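Local atomic coordinates of protein insensitive (Drosophila melanogaster, PDB entry 4IX7), a protein that represses genes of neural development by binding the palindromic DNA sequence CCAATTGG through its BEN domain and inhibits Notch signalling as a corepressor for Su(H). Residues Leu29-Leu34 and Phe78-Lys83; Lys33-Ile38 and Glu42-His47. One frame throughout, in Å; residues are numbered along the deposited sequence. Where two conformers were deposited one is given.

Interaction 1. Residues Leu29-Leu34 and Phe78-Lys83; sequences LATRKL and FAVTHK. With nucleotides of chain B.
Val80 pushes its two methyls against Thr31 and Leu34, one turn apart on the facing helix. Val80 CG2 lies 3.6 Å from Thr31 OG1 and 3.7 Å from Leu34 CD1, and so bridges the two residues. The Thr31 side chain crosses Val80 at about a right angle, whereas Leu34 slides past it in the opposite direction and also grazes Ala79, Leu34 CD1 to Ala79 CB 4.5 Å. With OG1 set beside its own backbone N (chi1 -59°), Thr31 hydrogen-bonds the carbonyl oxygen of Cys27, so its hydroxyl is satisfied within its own helix although methyls pack on it. The two segments run roughly antiparallel, at 152°, their axes 10.1 Å apart at closest approach. They belong to the mainly helical BEN domain, where helix 88-112 closes over the pair, Ile95 touching Thr31 and Val91 touching Val80.

The other face of helix 29-34 meets DNA. In the conformer given, the extended Arg32 chain reaches the backbone of chain B, where Arg32 NE gives a hydrogen bond of 3.0 Å to OP2 of DC4, bent to 136°. Arg32 NH2 makes a weak one, 3.4 Å, to OP2 of DT3, and C2' of the DT3 sugar lies over one face of the guanidinium. Asp101 salt-bridges NH1, which probably steadies the group between the two phosphates. Beside it, Leu29 CD2 rests 3.5 Å from O3' of DT3.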
loop_
_atom_site.group_PDB
_atom_site.type_symbol
_atom_site.label_atom_id
_atom_site.label_comp_id
_atom_site.label_asym_id
_atom_site.label_seq_id
_atom_site.Cartn_x
_atom_site.Cartn_y
_atom_site.Cartn_z
ATOM N N LEU C 29 6.053 -9.415 8.996
ATOM C CA LEU C 29 6.551 -9.763 10.316
ATOM C C LEU C 29 8.075 -9.879 10.292
ATOM O O LEU C 29 8.738 -9.486 11.245
ATOM C CB LEU C 29 5.907 -11.054 10.806
ATOM C CG LEU C 29 4.400 -10.968 11.051
ATOM C CD1 LEU C 29 3.881 -12.333 11.496
ATOM C CD2 LEU C 29 4.088 -9.907 12.092
ATOM N N ALA C 30 8.622 -10.404 9.201
ATOM C CA ALA C 30 10.075 -10.508 9.071
ATOM C C ALA C 30 10.704 -9.116 9.104
ATOM O O ALA C 30 11.707 -8.879 9.787
ATOM C CB ALA C 30 10.445 -11.238 7.787
ATOM N N THR C 31 10.079 -8.196 8.376
ATOM C CA THR C 31 10.540 -6.816 8.292
ATOM C C THR C 31 10.485 -6.149 9.667
ATOM O O THR C 31 11.444 -5.506 10.099
ATOM C CB THR C 31 9.699 -6.044 7.267
ATOM O OG1 THR C 31 9.830 -6.692 5.999
ATOM C CG2 THR C 31 10.186 -4.608 7.122
ATOM N N ARG C 32 9.374 -6.324 10.373
ATOM C CA ARG C 32 9.228 -5.740 11.703
ATOM C C ARG C 32 10.311 -6.239 12.649
ATOM O O ARG C 32 10.890 -5.463 13.408
ATOM C CB ARG C 32 7.841 -6.039 12.286
ATOM C CG ARG C 32 6.708 -5.313 11.585
ATOM C CD ARG C 32 5.345 -5.764 12.106
ATOM N NE ARG C 32 4.284 -4.980 11.486
ATOM C CZ ARG C 32 3.792 -3.856 11.995
ATOM N NH1 ARG C 32 2.839 -3.197 11.347
ATOM N NH2 ARG C 32 4.245 -3.390 13.152
ATOM N N LYS C 33 10.589 -7.542 12.606
ATOM C CA LYS C 33 11.589 -8.097 13.513
ATOM C C LYS C 33 12.967 -7.518 13.237
ATOM O O LYS C 33 13.693 -7.157 14.165
ATOM C CB LYS C 33 11.632 -9.624 13.443
ATOM C CG LYS C 33 12.603 -10.256 14.438
ATOM C CD LYS C 33 12.290 -9.832 15.874
ATOM C CE LYS C 33 12.978 -10.745 16.886
ATOM N NZ LYS C 33 12.698 -10.366 18.304
ATOM N N LEU C 34 13.330 -7.425 11.961
ATOM C CA LEU C 34 14.625 -6.845 11.620
ATOM C C LEU C 34 14.678 -5.397 12.093
ATOM O O LEU C 34 15.682 -4.964 12.654
ATOM C CB LEU C 34 14.888 -6.938 10.112
ATOM C CG LEU C 34 15.106 -8.353 9.562
ATOM C CD1 LEU C 34 15.093 -8.349 8.041
ATOM C CD2 LEU C 34 16.428 -8.904 10.079
ATOM N N PHE C 78 17.133 -5.896 1.052
ATOM C CA PHE C 78 17.889 -6.988 0.448
ATOM C C PHE C 78 17.543 -8.327 1.092
ATOM O O PHE C 78 17.221 -9.297 0.398
ATOM C CB PHE C 78 19.396 -6.731 0.548
ATOM C CG PHE C 78 20.235 -7.810 -0.073
ATOM C CD1 PHE C 78 20.641 -7.713 -1.394
ATOM C CD2 PHE C 78 20.629 -8.917 0.667
ATOM C CE1 PHE C 78 21.417 -8.704 -1.972
ATOM C CE2 PHE C 78 21.403 -9.915 0.094
ATOM C CZ PHE C 78 21.800 -9.805 -1.227
ATOM N N ALA C 79 17.602 -8.381 2.419
ATOM C CA ALA C 79 17.382 -9.635 3.125
ATOM C C ALA C 79 15.957 -10.161 2.932
ATOM O O ALA C 79 15.755 -11.344 2.642
ATOM C CB ALA C 79 17.681 -9.468 4.594
ATOM N N VAL C 80 14.966 -9.292 3.103
ATOM C CA VAL C 80 13.575 -9.748 3.056
ATOM C C VAL C 80 13.172 -10.163 1.636
ATOM O O VAL C 80 12.550 -11.204 1.444
ATOM C CB VAL C 80 12.591 -8.697 3.640
ATOM C CG1 VAL C 80 11.143 -9.167 3.484
ATOM C CG2 VAL C 80 12.894 -8.453 5.103
ATOM N N THR C 81 13.546 -9.371 0.640
ATOM C CA THR C 81 13.216 -9.731 -0.743
ATOM C C THR C 81 13.883 -11.026 -1.203
ATOM O O THR C 81 13.313 -11.750 -2.020
ATOM C CB THR C 81 13.520 -8.597 -1.744
ATOM O OG1 THR C 81 14.921 -8.299 -1.736
ATOM C CG2 THR C 81 12.724 -7.346 -1.390
ATOM N N HIS C 82 15.073 -11.324 -0.684
ATOM C CA HIS C 82 15.783 -12.549 -1.057
ATOM C C HIS C 82 15.301 -13.784 -0.296
ATOM O O HIS C 82 15.492 -14.908 -0.755
ATOM C CB HIS C 82 17.295 -12.391 -0.875
ATOM C CG HIS C 82 17.952 -11.578 -1.946
ATOM N ND1 HIS C 82 17.797 -10.212 -2.047
ATOM C CD2 HIS C 82 18.761 -11.941 -2.969
ATOM C CE1 HIS C 82 18.484 -9.768 -3.085
ATOM N NE2 HIS C 82 19.079 -10.797 -3.661
ATOM N N LYS C 83 14.679 -13.583 0.860
ATOM C CA LYS C 83 14.274 -14.712 1.694
ATOM C C LYS C 83 12.763 -14.931 1.748
ATOM O O LYS C 83 12.297 -16.031 2.060
ATOM C CB LYS C 83 14.835 -14.569 3.115
ATOM C CG LYS C 83 16.350 -14.647 3.185
ATOM C CD LYS C 83 16.841 -14.772 4.618
ATOM C CE LYS C 83 16.938 -16.226 5.045
ATOM N NZ LYS C 83 18.087 -16.920 4.396
ATOM P P DT B 3 4.192 -6.600 16.080
ATOM O OP1 DT B 3 4.946 -7.870 15.964
ATOM O OP2 DT B 3 4.837 -5.293 15.897
ATOM O "O5'" DT B 3 2.979 -6.662 15.031
ATOM C "C5'" DT B 3 2.224 -7.843 14.988
ATOM C "C4'" DT B 3 1.088 -7.643 14.012
ATOM O "O4'" DT B 3 0.177 -6.663 14.566
ATOM C "C3'" DT B 3 1.502 -7.108 12.644
ATOM O "O3'" DT B 3 1.095 -8.069 11.660
ATOM C "C2'" DT B 3 0.782 -5.767 12.535
ATOM C "C1'" DT B 3 -0.386 -5.938 13.484
ATOM N N1 DT B 3 -0.938 -4.688 14.054
ATOM C C2 DT B 3 -2.310 -4.496 14.022
ATOM O O2 DT B 3 -3.088 -5.296 13.518
ATOM N N3 DT B 3 -2.730 -3.320 14.589
ATOM C C4 DT B 3 -1.945 -2.366 15.204
ATOM O O4 DT B 3 -2.428 -1.347 15.689
ATOM C C5 DT B 3 -0.530 -2.637 15.215
ATOM C C7 DT B 3 0.421 -1.663 15.844
ATOM C C6 DT B 3 -0.099 -3.776 14.664
ATOM P P DC B 4 1.419 -7.833 10.110
ATOM O OP1 DC B 4 1.493 -9.158 9.448
ATOM O OP2 DC B 4 2.546 -6.878 10.011
ATOM O "O5'" DC B 4 0.144 -7.045 9.587
ATOM C "C5'" DC B 4 -1.117 -7.696 9.662
ATOM C "C4'" DC B 4 -2.194 -6.693 9.319
ATOM O "O4'" DC B 4 -2.191 -5.633 10.297
ATOM C "C3'" DC B 4 -1.981 -5.970 7.992
ATOM O "O3'" DC B 4 -2.894 -6.572 7.090
ATOM C "C2'" DC B 4 -2.309 -4.501 8.274
ATOM C "C1'" DC B 4 -2.839 -4.531 9.696
ATOM N N1 DC B 4 -2.473 -3.348 10.519
ATOM C C2 DC B 4 -3.479 -2.493 10.980
ATOM O O2 DC B 4 -4.648 -2.750 10.683
ATOM N N3 DC B 4 -3.141 -1.419 11.726
ATOM C C4 DC B 4 -1.853 -1.179 12.019
ATOM N N4 DC B 4 -1.559 -0.101 12.766
ATOM C C5 DC B 4 -0.810 -2.032 11.540
ATOM C C6 DC B 4 -1.160 -3.094 10.802
#

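Interaction 2. Residues Lys33-Ile38 and Glu42-His47; sequences KLLVTI and ETLATH
Helix 27-38 ends just before helix 41-46 begins, and their nearest CA atoms, those of Leu35 and Leu44, stand 8.0 Å apart. Two helices joined by a short turn form this corner of the BEN domain, consistent with the family's place in the HTH clan. Three apolar side chains meet across the corner.

Leu44 carries the contact from the second helix. Its first torsion, chi1 -63°, sets CG beside the backbone N and anti to the carbonyl carbon, and the branched end is divided between two neighbours. Leu44 CD1 lies 4.0 Å from the carbonyl oxygen of Leu35 and 4.1 Å from CG1 of Val36; the Leu44 and Val36 side chains cross at about a right angle. Leu44 CD2 lies 4.2 Å from Leu35 CD2. These distances describe light van der Waals packing, with 118 Å² buried in all. Around the corner, Lys98 of helix 88-112 touches both Leu35 and Val36, Glu102 of the same helix touches Leu44, and Ile76 of helix 70-84 backs Leu35. The long C-terminal helix therefore spans both arms of the turn.

Threonine hydroxyls return to the backbone at both C-terminal ends. Thr37 OG1 donates to the carbonyl oxygen of Lys33, four residues back. Thr46 does likewise with Glu42, Thr46 OG1 to Glu42 O 2.9 Å, the donor tilted 25° from the carbonyl plane. His47, where the chain leaves helical geometry, then turns its ring toward that same hydroxyl: His47 ND1 donates to Thr46 OG1 at 3.0 Å, and OG1 lies close to the ring plane, at its edge.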
loop_
_atom_site.group_PDB
_atom_site.type_symbol
_atom_site.label_atom_id
_atom_site.label_comp_id
_atom_site.label_asym_id
_atom_site.label_seq_id
_atom_site.Cartn_x
_atom_site.Cartn_y
_atom_site.Cartn_z
ATOM N N LYS C 33 10.589 -7.542 12.606
ATOM C CA LYS C 33 11.589 -8.097 13.513
ATOM C C LYS C 33 12.967 -7.518 13.237
ATOM O O LYS C 33 13.693 -7.157 14.165
ATOM C CB LYS C 33 11.632 -9.624 13.443
ATOM C CG LYS C 33 12.603 -10.256 14.438
ATOM C CD LYS C 33 12.290 -9.832 15.874
ATOM C CE LYS C 33 12.978 -10.745 16.886
ATOM N NZ LYS C 33 12.698 -10.366 18.304
ATOM N N LEU C 34 13.330 -7.425 11.961
ATOM C CA LEU C 34 14.625 -6.845 11.620
ATOM C C LEU C 34 14.678 -5.397 12.093
ATOM O O LEU C 34 15.682 -4.964 12.654
ATOM C CB LEU C 34 14.888 -6.938 10.112
ATOM C CG LEU C 34 15.106 -8.353 9.562
ATOM C CD1 LEU C 34 15.093 -8.349 8.041
ATOM C CD2 LEU C 34 16.428 -8.904 10.079
ATOM N N LEU C 35 13.604 -4.645 11.865
ATOM C CA LEU C 35 13.580 -3.240 12.270
ATOM C C LEU C 35 13.820 -3.022 13.758
ATOM O O LEU C 35 14.597 -2.148 14.130
ATOM C CB LEU C 35 12.262 -2.578 11.872
ATOM C CG LEU C 35 12.086 -2.252 10.389
ATOM C CD1 LEU C 35 10.636 -1.866 10.151
ATOM C CD2 LEU C 35 13.028 -1.142 9.900
ATOM N N VAL C 36 13.160 -3.798 14.613
ATOM C CA VAL C 36 13.320 -3.588 16.051
ATOM C C VAL C 36 14.628 -4.157 16.576
ATOM O O VAL C 36 14.997 -3.908 17.724
ATOM C CB VAL C 36 12.130 -4.138 16.863
ATOM C CG1 VAL C 36 10.855 -3.402 16.452
ATOM C CG2 VAL C 36 12.006 -5.658 16.696
ATOM N N THR C 37 15.318 -4.928 15.739
ATOM C CA THR C 37 16.643 -5.431 16.092
ATOM C C THR C 37 17.723 -4.415 15.725
ATOM O O THR C 37 18.711 -4.246 16.450
ATOM C CB THR C 37 16.928 -6.786 15.397
ATOM O OG1 THR C 37 15.902 -7.724 15.749
ATOM C CG2 THR C 37 18.273 -7.353 15.860
ATOM N N ILE C 38 17.501 -3.700 14.628
ATOM C CA ILE C 38 18.512 -2.832 14.028
ATOM C C ILE C 38 18.388 -1.380 14.507
ATOM O O ILE C 38 19.395 -0.668 14.635
ATOM C CB ILE C 38 18.421 -2.914 12.488
ATOM C CG1 ILE C 38 18.911 -4.286 12.014
ATOM C CG2 ILE C 38 19.189 -1.790 11.811
ATOM C CD1 ILE C 38 18.420 -4.647 10.625
ATOM N N GLU C 42 12.661 4.460 19.579
ATOM C CA GLU C 42 12.593 5.918 19.468
ATOM C C GLU C 42 12.953 6.389 18.060
ATOM O O GLU C 42 12.319 7.295 17.527
ATOM C CB GLU C 42 13.481 6.602 20.509
ATOM C CG GLU C 42 13.241 8.109 20.648
ATOM C CD GLU C 42 14.185 8.963 19.807
ATOM O OE1 GLU C 42 13.976 10.197 19.750
ATOM O OE2 GLU C 42 15.138 8.412 19.207
ATOM N N THR C 43 13.969 5.769 17.465
ATOM C CA THR C 43 14.342 6.073 16.087
ATOM C C THR C 43 13.197 5.759 15.120
ATOM O O THR C 43 12.869 6.568 14.244
ATOM C CB THR C 43 15.605 5.288 15.676
ATOM O OG1 THR C 43 16.695 5.660 16.531
ATOM C CG2 THR C 43 15.976 5.597 14.251
ATOM N N LEU C 44 12.589 4.584 15.283
ATOM C CA LEU C 44 11.472 4.188 14.435
ATOM C C LEU C 44 10.294 5.141 14.596
ATOM O O LEU C 44 9.563 5.416 13.641
ATOM C CB LEU C 44 11.024 2.763 14.776
ATOM C CG LEU C 44 12.078 1.681 14.524
ATOM C CD1 LEU C 44 11.547 0.325 14.988
ATOM C CD2 LEU C 44 12.443 1.626 13.049
ATOM N N ALA C 45 10.114 5.644 15.815
ATOM C CA ALA C 45 8.957 6.484 16.099
ATOM C C ALA C 45 9.119 7.904 15.559
ATOM O O ALA C 45 8.133 8.613 15.355
ATOM C CB ALA C 45 8.701 6.520 17.583
ATOM N N THR C 46 10.358 8.313 15.316
ATOM C CA THR C 46 10.636 9.697 14.914
ATOM C C THR C 46 11.156 9.848 13.494
ATOM O O THR C 46 11.384 10.969 13.041
ATOM C CB THR C 46 11.675 10.345 15.848
ATOM O OG1 THR C 46 12.883 9.562 15.851
ATOM C CG2 THR C 46 11.129 10.446 17.258
ATOM N N HIS C 47 11.358 8.731 12.798
ATOM C CA HIS C 47 11.879 8.744 11.436
ATOM C C HIS C 47 10.868 8.121 10.487
ATOM O O HIS C 47 9.887 7.515 10.922
ATOM C CB HIS C 47 13.199 7.975 11.354
ATOM C CG HIS C 47 14.351 8.690 11.991
ATOM N ND1 HIS C 47 14.371 9.042 13.327
ATOM C CD2 HIS C 47 15.521 9.129 11.469
ATOM C CE1 HIS C 47 15.511 9.658 13.597
ATOM N NE2 HIS C 47 16.225 9.726 12.490
#

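In the fold
Helix 27-38 is common to both interactions, which overlap at Lys33 and Leu34 and have centres about 13 Å apart. Both contacts are buried and largely apolar, but they join different elements: interaction 1 sets the helix against helix 70-84, distant in sequence, while interaction 2 folds it against helix 41-46, the next along the chain; the centre of interaction 2 lies nearer the centre of the chain. Helix 88-112 packs on both, through Val91 and Ile95 in the first and Lys98 and Glu102 in the second. Only interaction 1 includes direct DNA contacts, through charged and apolar side chains on the helix face turned from its packing partner; interaction 2 lies about 5 Å from the nucleic acid at its nearest atom.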